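Local atomic coordinates of putative branched-chain amino acid ABC transporter, periplasmic branched-chain amino acid-binding protein (Pseudomonas protegens Pf-5, PDB entry 4RU0), a protein that probably binds branched-chain amino acids or related small solutes in the periplasm and delivers them to an ABC transporter for import. Residues 93-98 and 121-126; 149-154 and 357-362. All coordinates share one frame; numbering follows the deposited sequence.

Interaction 1: residues 93-98 and 121-126; sequences CYERFK and SERAEV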
ATOM      1  N   CYS A  93     -11.475  -6.170  17.081  1.00 36.65           N
ATOM      2  CA  CYS A  93     -10.774  -4.920  17.348  1.00 37.56           C
ATOM      3  C   CYS A  93     -11.573  -3.739  16.823  1.00 37.05           C
ATOM      4  O   CYS A  93     -11.738  -2.738  17.514  1.00 37.95           O
ATOM      5  CB  CYS A  93      -9.370  -4.938  16.729  1.00 37.77           C
ATOM      6  SG  CYS A  93      -8.166  -5.832  17.739  1.00 82.54           S
ATOM      7  N   TYR A  94     -12.084  -3.878  15.605  1.00 35.71           N
ATOM      8  CA  TYR A  94     -12.904  -2.847  14.991  1.00 35.19           C
ATOM      9  C   TYR A  94     -14.130  -2.549  15.845  1.00 40.20           C
ATOM     10  O   TYR A  94     -14.475  -1.388  16.055  1.00 36.03           O
ATOM     11  CB  TYR A  94     -13.327  -3.262  13.584  1.00 33.76           C
ATOM     12  CG  TYR A  94     -14.439  -2.414  13.002  1.00 36.77           C
ATOM     13  CD1 TYR A  94     -15.775  -2.765  13.180  1.00 32.76           C
ATOM     14  CD2 TYR A  94     -14.153  -1.264  12.272  1.00 33.21           C
ATOM     15  CE1 TYR A  94     -16.789  -1.994  12.657  1.00 32.36           C
ATOM     16  CE2 TYR A  94     -15.166  -0.490  11.738  1.00 32.81           C
ATOM     17  CZ  TYR A  94     -16.481  -0.864  11.934  1.00 32.40           C
ATOM     18  OH  TYR A  94     -17.493  -0.105  11.409  1.00 32.12           O
ATOM     19  N   GLU A  95     -14.787  -3.600  16.329  1.00 35.27           N
ATOM     20  CA  GLU A  95     -15.991  -3.434  17.139  1.00 35.58           C
ATOM     21  C   GLU A  95     -15.664  -2.806  18.484  1.00 37.13           C
ATOM     22  O   GLU A  95     -16.485  -2.092  19.056  1.00 43.00           O
ATOM     23  CB  GLU A  95     -16.699  -4.776  17.343  1.00 35.08           C
ATOM     24  CG  GLU A  95     -17.313  -5.340  16.073  1.00 33.69           C
ATOM     25  CD  GLU A  95     -18.505  -4.530  15.581  1.00 43.79           C
ATOM     26  OE1 GLU A  95     -19.216  -3.930  16.415  1.00 42.57           O
ATOM     27  OE2 GLU A  95     -18.733  -4.493  14.356  1.00 32.25           O
ATOM     28  N   ARG A  96     -14.467  -3.078  18.994  1.00 37.96           N
ATOM     29  CA  ARG A  96     -14.041  -2.470  20.245  1.00 39.61           C
ATOM     30  C   ARG A  96     -13.773  -0.974  20.055  1.00 45.30           C
ATOM     31  O   ARG A  96     -14.072  -0.165  20.929  1.00 48.75           O
ATOM     32  CB  ARG A  96     -12.798  -3.174  20.786  1.00 40.44           C
ATOM     33  CG  ARG A  96     -11.943  -2.319  21.723  1.00 48.12           C
ATOM     34  CD  ARG A  96     -11.333  -3.129  22.862  1.00 52.53           C
ATOM     35  NE  ARG A  96     -10.591  -4.301  22.405  1.00 55.88           N
ATOM     36  CZ  ARG A  96     -11.088  -5.538  22.381  1.00 62.78           C
ATOM     37  NH1 ARG A  96     -12.336  -5.768  22.783  1.00 63.98           N
ATOM     38  NH2 ARG A  96     -10.341  -6.551  21.947  1.00 60.90           N
ATOM     39  N   PHE A  97     -13.244  -0.617  18.889  1.00 41.49           N
ATOM     40  CA  PHE A  97     -12.784   0.740  18.630  1.00 40.18           C
ATOM     41  C   PHE A  97     -13.810   1.652  17.963  1.00 39.62           C
ATOM     42  O   PHE A  97     -13.728   2.873  18.102  1.00 44.26           O
ATOM     43  CB  PHE A  97     -11.525   0.701  17.760  1.00 44.82           C
ATOM     44  CG  PHE A  97     -10.272   0.369  18.514  1.00 46.35           C
ATOM     45  CD1 PHE A  97     -10.217   0.517  19.891  1.00 48.25           C
ATOM     46  CD2 PHE A  97      -9.145  -0.083  17.843  1.00 40.86           C
ATOM     47  CE1 PHE A  97      -9.062   0.218  20.591  1.00 51.46           C
ATOM     48  CE2 PHE A  97      -7.982  -0.382  18.534  1.00 50.21           C
ATOM     49  CZ  PHE A  97      -7.943  -0.233  19.910  1.00 53.16           C
ATOM     50  N   LYS A  98     -14.770   1.076  17.242  1.00 38.23           N
ATOM     51  CA  LYS A  98     -15.658   1.877  16.398  1.00 37.62           C
ATOM     52  C   LYS A  98     -16.444   2.953  17.167  1.00 43.07           C
ATOM     53  O   LYS A  98     -16.956   3.899  16.566  1.00 38.71           O
ATOM     54  CB  LYS A  98     -16.637   0.974  15.643  1.00 36.13           C
ATOM     55  CG  LYS A  98     -17.749   0.398  16.498  1.00 36.22           C
ATOM     56  CD  LYS A  98     -18.787  -0.317  15.642  1.00 34.88           C
ATOM     57  CE  LYS A  98     -19.984  -0.758  16.478  1.00 35.08           C
ATOM     58  NZ  LYS A  98     -20.917  -1.609  15.690  1.00 51.31           N
ATOM     59  N   SER A 121     -15.846  -4.400   5.358  1.00 23.91           N
ATOM     60  CA  SER A 121     -16.298  -3.418   4.381  1.00 24.30           C
ATOM     61  C   SER A 121     -17.774  -3.035   4.505  1.00 31.02           C
ATOM     62  O   SER A 121     -18.116  -1.852   4.505  1.00 26.98           O
ATOM     63  CB  SER A 121     -16.031  -3.938   2.967  1.00 29.66           C
ATOM     64  OG  SER A 121     -16.509  -3.030   1.990  1.00 33.11           O
ATOM     65  N   GLU A 122     -18.646  -4.029   4.616  1.00 25.85           N
ATOM     66  CA  GLU A 122     -20.073  -3.761   4.603  1.00 27.08           C
ATOM     67  C   GLU A 122     -20.531  -3.108   5.900  1.00 34.45           C
ATOM     68  O   GLU A 122     -21.341  -2.178   5.880  1.00 36.25           O
ATOM     69  CB  GLU A 122     -20.856  -5.048   4.331  1.00 28.13           C
ATOM     70  CG  GLU A 122     -20.498  -5.675   2.986  1.00 42.38           C
ATOM     71  CD  GLU A 122     -21.289  -6.936   2.673  1.00 57.03           C
ATOM     72  OE1 GLU A 122     -20.943  -8.014   3.207  1.00 67.90           O
ATOM     73  OE2 GLU A 122     -22.245  -6.858   1.870  1.00 61.96           O
ATOM     74  N   ARG A 123     -20.006  -3.560   7.031  1.00 32.64           N
ATOM     75  CA  ARG A 123     -20.467  -3.003   8.295  1.00 36.77           C
ATOM     76  C   ARG A 123     -19.787  -1.666   8.581  1.00 33.45           C
ATOM     77  O   ARG A 123     -20.285  -0.867   9.374  1.00 34.50           O
ATOM     78  CB  ARG A 123     -20.262  -3.999   9.445  1.00 33.17           C
ATOM     79  CG  ARG A 123     -18.872  -4.102  10.017  1.00 28.52           C
ATOM     80  CD  ARG A 123     -18.901  -4.964  11.285  1.00 30.36           C
ATOM     81  NE  ARG A 123     -19.128  -6.390  11.020  1.00 26.12           N
ATOM     82  CZ  ARG A 123     -19.174  -7.331  11.966  1.00 26.64           C
ATOM     83  NH1 ARG A 123     -19.023  -7.012  13.244  1.00 26.68           N
ATOM     84  NH2 ARG A 123     -19.371  -8.600  11.638  1.00 27.35           N
ATOM     85  N   ALA A 124     -18.673  -1.408   7.905  1.00 25.46           N
ATOM     86  CA  ALA A 124     -18.024  -0.104   7.993  1.00 25.44           C
ATOM     87  C   ALA A 124     -18.879   0.968   7.325  1.00 32.55           C
ATOM     88  O   ALA A 124     -18.936   2.104   7.787  1.00 29.81           O
ATOM     89  CB  ALA A 124     -16.645  -0.145   7.358  1.00 32.46           C
ATOM     90  N   GLU A 125     -19.536   0.600   6.229  1.00 26.92           N
ATOM     91  CA  GLU A 125     -20.431   1.514   5.530  1.00 28.22           C
ATOM     92  C   GLU A 125     -21.634   1.868   6.402  1.00 40.26           C
ATOM     93  O   GLU A 125     -22.014   3.037   6.500  1.00 48.55           O
ATOM     94  CB  GLU A 125     -20.892   0.907   4.204  1.00 40.16           C
ATOM     95  CG  GLU A 125     -21.805   1.814   3.392  1.00 50.30           C
ATOM     96  CD  GLU A 125     -21.852   1.435   1.917  1.00 62.46           C
ATOM     97  OE1 GLU A 125     -20.960   0.683   1.458  1.00 64.72           O
ATOM     98  OE2 GLU A 125     -22.779   1.893   1.214  1.00 66.90           O
ATOM     99  N   VAL A 126     -22.216   0.857   7.047  1.00 33.58           N
ATOM    100  CA  VAL A 126     -23.355   1.067   7.943  1.00 30.13           C
ATOM    101  C   VAL A 126     -22.987   1.960   9.128  1.00 29.86           C
ATOM    102  O   VAL A 126     -23.788   2.790   9.559  1.00 35.67           O
ATOM    103  CB  VAL A 126     -23.906  -0.269   8.476  1.00 30.19           C
ATOM    104  CG1 VAL A 126     -25.062  -0.032   9.436  1.00 31.33           C
ATOM    105  CG2 VAL A 126     -24.346  -1.155   7.326  1.00 32.04           C
TER
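Glu95 bends back at its second torsion (chi2 -69°) and Arg123 folds at chi3, 71°, so the carboxylate and the guanidinium meet although the nearest CA atoms, those of these two residues, lie 9.9 Å apart. Arg123 NH1 donates to Glu95 OE2 at 2.8 Å in an almost straight bond that stays in the guanidinium plane but reaches the oxygen from above the carboxylate plane. The other oxygen, OE1, takes the NZ of Lys98 at 3.0 Å on its syn side, making Glu95 the shared acid of a three-residue salt-bridge network. A glutamine here would probably deprive Arg123 and Lys98 of the shared charge that joins them. Segments 93-97 and 121-126, of helices 87-97 and 114-126 in the periplasmic binding protein fold of the leucine-binding protein family, run nearly parallel; with their axes 12.2 Å apart, long side chains must bridge the gap. Next to Glu95, Tyr94 is large enough to reach the second helix: its CE1 lies 3.9 Å from Arg123 CD, and its OH comes 3.5 Å from Ala124 CA, the small alanine letting the hydroxyl approach the helix backbone. That hydroxyl is hydrogen-bonded to Asp127, while the disulfide Cys81–Cys93 ties the first helix to strand 76-82.

Interaction 2: residues 149-154 and 357-362; sequences YNFPVM and EGRWGL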
ATOM      1  N   TYR A 149     -17.362   4.413   2.160  1.00 25.69           N
ATOM      2  CA  TYR A 149     -16.479   4.347   3.320  1.00 26.05           C
ATOM      3  C   TYR A 149     -15.348   3.322   3.190  1.00 27.57           C
ATOM      4  O   TYR A 149     -14.811   2.843   4.184  1.00 25.17           O
ATOM      5  CB  TYR A 149     -17.313   4.074   4.575  1.00 26.60           C
ATOM      6  CG  TYR A 149     -18.178   5.261   4.924  1.00 34.75           C
ATOM      7  CD1 TYR A 149     -19.476   5.368   4.437  1.00 28.16           C
ATOM      8  CD2 TYR A 149     -17.677   6.303   5.694  1.00 29.81           C
ATOM      9  CE1 TYR A 149     -20.258   6.467   4.734  1.00 29.73           C
ATOM     10  CE2 TYR A 149     -18.453   7.406   5.996  1.00 31.43           C
ATOM     11  CZ  TYR A 149     -19.739   7.485   5.513  1.00 31.32           C
ATOM     12  OH  TYR A 149     -20.512   8.582   5.813  1.00 53.75           O
ATOM     13  N   ASN A 150     -14.978   3.010   1.954  1.00 23.87           N
ATOM     14  CA  ASN A 150     -13.848   2.126   1.688  1.00 28.24           C
ATOM     15  C   ASN A 150     -12.810   2.835   0.812  1.00 28.17           C
ATOM     16  O   ASN A 150     -13.125   3.271  -0.296  1.00 23.02           O
ATOM     17  CB  ASN A 150     -14.328   0.836   1.020  1.00 21.54           C
ATOM     18  CG  ASN A 150     -13.317  -0.289   1.123  1.00 39.86           C
ATOM     19  OD1 ASN A 150     -12.117  -0.086   0.931  1.00 37.82           O
ATOM     20  ND2 ASN A 150     -13.799  -1.486   1.436  1.00 37.59           N
ATOM     21  N   PHE A 151     -11.580   2.951   1.311  1.00 23.60           N
ATOM     22  CA  PHE A 151     -10.540   3.722   0.628  1.00 24.22           C
ATOM     23  C   PHE A 151      -9.251   2.933   0.369  1.00 26.48           C
ATOM     24  O   PHE A 151      -8.365   2.887   1.226  1.00 26.74           O
ATOM     25  CB  PHE A 151     -10.194   4.980   1.439  1.00 26.42           C
ATOM     26  CG  PHE A 151     -11.295   6.004   1.492  1.00 33.11           C
ATOM     27  CD1 PHE A 151     -11.267   7.114   0.658  1.00 35.79           C
ATOM     28  CD2 PHE A 151     -12.353   5.865   2.382  1.00 27.65           C
ATOM     29  CE1 PHE A 151     -12.275   8.067   0.709  1.00 40.14           C
ATOM     30  CE2 PHE A 151     -13.365   6.813   2.434  1.00 41.13           C
ATOM     31  CZ  PHE A 151     -13.325   7.916   1.599  1.00 30.07           C
ATOM     32  N   PRO A 152      -9.107   2.363  -0.814  1.00 22.16           N
ATOM     33  CA  PRO A 152      -7.855   1.697  -1.158  1.00 26.53           C
ATOM     34  C   PRO A 152      -6.849   2.735  -1.652  1.00 24.03           C
ATOM     35  O   PRO A 152      -6.603   2.879  -2.826  1.00 26.64           O
ATOM     36  CB  PRO A 152      -8.271   0.781  -2.286  1.00 19.98           C
ATOM     37  CG  PRO A 152      -9.330   1.526  -2.967  1.00 20.28           C
ATOM     38  CD  PRO A 152     -10.046   2.337  -1.936  1.00 42.29           C
ATOM     39  N   VAL A 153      -6.300   3.477  -0.709  1.00 26.38           N
ATOM     40  CA  VAL A 153      -5.511   4.665  -0.980  1.00 29.35           C
ATOM     41  C   VAL A 153      -4.135   4.483  -1.606  1.00 38.38           C
ATOM     42  O   VAL A 153      -3.400   3.568  -1.280  1.00 35.79           O
ATOM     43  CB  VAL A 153      -5.361   5.548   0.268  1.00 28.70           C
ATOM     44  CG1 VAL A 153      -5.125   6.980  -0.149  1.00 30.88           C
ATOM     45  CG2 VAL A 153      -6.607   5.485   1.111  1.00 37.52           C
HETATM   46  N   MSE A 154      -3.818   5.427  -2.479  1.00 35.53           N
HETATM   47  CA  MSE A 154      -2.532   5.561  -3.129  1.00 38.96           C
HETATM   48  C   MSE A 154      -2.247   4.622  -4.268  1.00 37.14           C
HETATM   49  O   MSE A 154      -1.905   5.093  -5.356  1.00 38.92           O
HETATM   50  CB  MSE A 154      -1.465   5.394  -2.071  1.00 29.40           C
HETATM   51  CG  MSE A 154      -0.411   6.460  -2.243  1.00 44.26           C
HETATM   52 SE   MSE A 154       0.686   6.428  -0.641  1.00 77.83          SE
HETATM   53  CE  MSE A 154      -0.207   7.946   0.204  1.00 58.20           C
ATOM     54  N   GLU A 357     -17.163  12.832   8.834  1.00 47.52           N
ATOM     55  CA  GLU A 357     -16.355  13.999   8.520  1.00 48.56           C
ATOM     56  C   GLU A 357     -14.977  13.552   8.054  1.00 48.12           C
ATOM     57  O   GLU A 357     -14.363  14.187   7.197  1.00 48.50           O
ATOM     58  CB  GLU A 357     -16.252  14.924   9.737  1.00 49.98           C
ATOM     59  CG  GLU A 357     -17.578  15.585  10.110  1.00 50.66           C
ATOM     60  CD  GLU A 357     -17.636  16.028  11.564  1.00 51.87           C
ATOM     61  OE1 GLU A 357     -16.629  15.848  12.283  1.00 52.09           O
ATOM     62  OE2 GLU A 357     -18.693  16.548  11.991  1.00 52.43           O
ATOM     63  N   GLY A 358     -14.502  12.447   8.620  1.00 47.40           N
ATOM     64  CA  GLY A 358     -13.240  11.862   8.216  1.00 46.95           C
ATOM     65  C   GLY A 358     -13.308  11.416   6.770  1.00 45.98           C
ATOM     66  O   GLY A 358     -12.330  11.503   6.027  1.00 45.97           O
ATOM     67  N   ARG A 359     -14.483  10.940   6.373  1.00 47.04           N
ATOM     68  CA  ARG A 359     -14.726  10.528   4.998  1.00 46.08           C
ATOM     69  C   ARG A 359     -14.656  11.740   4.074  1.00 45.25           C
ATOM     70  O   ARG A 359     -14.143  11.654   2.957  1.00 44.97           O
ATOM     71  CB  ARG A 359     -16.087   9.834   4.887  1.00 43.79           C
ATOM     72  CG  ARG A 359     -16.264   8.966   3.660  1.00 42.84           C
ATOM     73  CD  ARG A 359     -16.736   9.754   2.450  1.00 43.20           C
ATOM     74  NE  ARG A 359     -17.907  10.568   2.751  1.00 50.65           N
ATOM     75  CZ  ARG A 359     -19.158  10.127   2.696  1.00 49.42           C
ATOM     76  NH1 ARG A 359     -19.404   8.868   2.351  1.00 50.23           N
ATOM     77  NH2 ARG A 359     -20.163  10.943   2.985  1.00 50.02           N
ATOM     78  N   TRP A 360     -15.173  12.870   4.551  1.00 46.33           N
ATOM     79  CA  TRP A 360     -15.143  14.111   3.782  1.00 47.33           C
ATOM     80  C   TRP A 360     -13.709  14.583   3.580  1.00 47.91           C
ATOM     81  O   TRP A 360     -13.352  15.075   2.511  1.00 48.22           O
ATOM     82  CB  TRP A 360     -15.962  15.208   4.476  1.00 48.52           C
ATOM     83  CG  TRP A 360     -16.129  16.437   3.626  1.00 49.62           C
ATOM     84  CD1 TRP A 360     -17.181  16.727   2.807  1.00 49.75           C
ATOM     85  CD2 TRP A 360     -15.202  17.524   3.492  1.00 50.86           C
ATOM     86  NE1 TRP A 360     -16.971  17.932   2.179  1.00 51.01           N
ATOM     87  CE2 TRP A 360     -15.765  18.442   2.582  1.00 51.71           C
ATOM     88  CE3 TRP A 360     -13.954  17.815   4.058  1.00 51.47           C
ATOM     89  CZ2 TRP A 360     -15.123  19.627   2.220  1.00 53.13           C
ATOM     90  CZ3 TRP A 360     -13.316  18.993   3.695  1.00 52.87           C
ATOM     91  CH2 TRP A 360     -13.906  19.885   2.787  1.00 53.69           C
ATOM     92  N   GLY A 361     -12.895  14.431   4.620  1.00 48.15           N
ATOM     93  CA  GLY A 361     -11.501  14.830   4.565  1.00 48.82           C
ATOM     94  C   GLY A 361     -10.742  14.008   3.544  1.00 54.33           C
ATOM     95  O   GLY A 361     -10.030  14.555   2.697  1.00 53.08           O
ATOM     96  N   LEU A 362     -10.902  12.690   3.623  1.00 46.60           N
ATOM     97  CA  LEU A 362     -10.287  11.777   2.670  1.00 45.66           C
ATOM     98  C   LEU A 362     -10.636  12.145   1.236  1.00 45.60           C
ATOM     99  O   LEU A 362      -9.754  12.219   0.386  1.00 45.71           O
ATOM    100  CB  LEU A 362     -10.711  10.337   2.956  1.00 44.40           C
ATOM    101  CG  LEU A 362     -10.012   9.666   4.137  1.00 44.36           C
ATOM    102  CD1 LEU A 362     -10.797   8.464   4.597  1.00 43.39           C
ATOM    103  CD2 LEU A 362      -8.600   9.264   3.746  1.00 44.31           C
TER
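Arg359 NH1 lies over one face of the Tyr149 ring, 3.5 Å from CZ, and no hydrogen bond crosses between the two segments. The guanidinium rests almost flat on the ring, its plane tilted by 26°, in an off-centre cation-pi stack with Arg359 CZ 4.5 Å from the ring centroid. The first torsion of Arg359 (chi1 -160°) sets its CG against Tyr149 CE2, 3.6 Å away, and bends at chi2 (-86°) and chi3 then bring the guanidinium over the ring. The same methylene meets Phe151 at the ring edge, 3.7 Å from CZ, so the aliphatic part of Arg359 is shared by two aromatic residues. One turn further along helix 355-363, Leu362 covers a face of Phe151: its CD1 stands 3.7 Å from the ring centroid, almost on the ring normal, in a CH-pi contact, and its CB lies 3.6 Å from CE1. Within the periplasmic binding protein fold, the contact thus sets helix 355-363 against the parallel pair of strands 131-132 and 150-151, and His391 stacks with the Phe151 ring. Leucine and phenylalanine suit this buried place because their side chains offer only hydrocarbon, whereas Arg359, itself partly exposed, lays its methylenes on two buried rings and its charge on one of them. Dispersion and cation-pi attraction, rather than hydrogen bonds, hold helix to strand across these segments.

Overall arrangement
The two contacts lie on the same side of the chain's centre, their own centres about 14 Å apart, and helix 114-126 joins them: it supplies one half of interaction 1 and also touches segment 149-154, where Ser121 OG and Asn150 ND2 probably form a hydrogen bond. Interaction 1 is the more peripheral, its centre about 21 Å from the chain centre, and is partly buried, combining a salt-bridge network with a buried tyrosine between two helices. Interaction 2, at about 14 Å, is buried and sets a helix against a short strand through CH-pi and apolar contacts and a cation-pi stack. Each employs an arginine, paired with a carboxylate in the first and laid on a ring in the second.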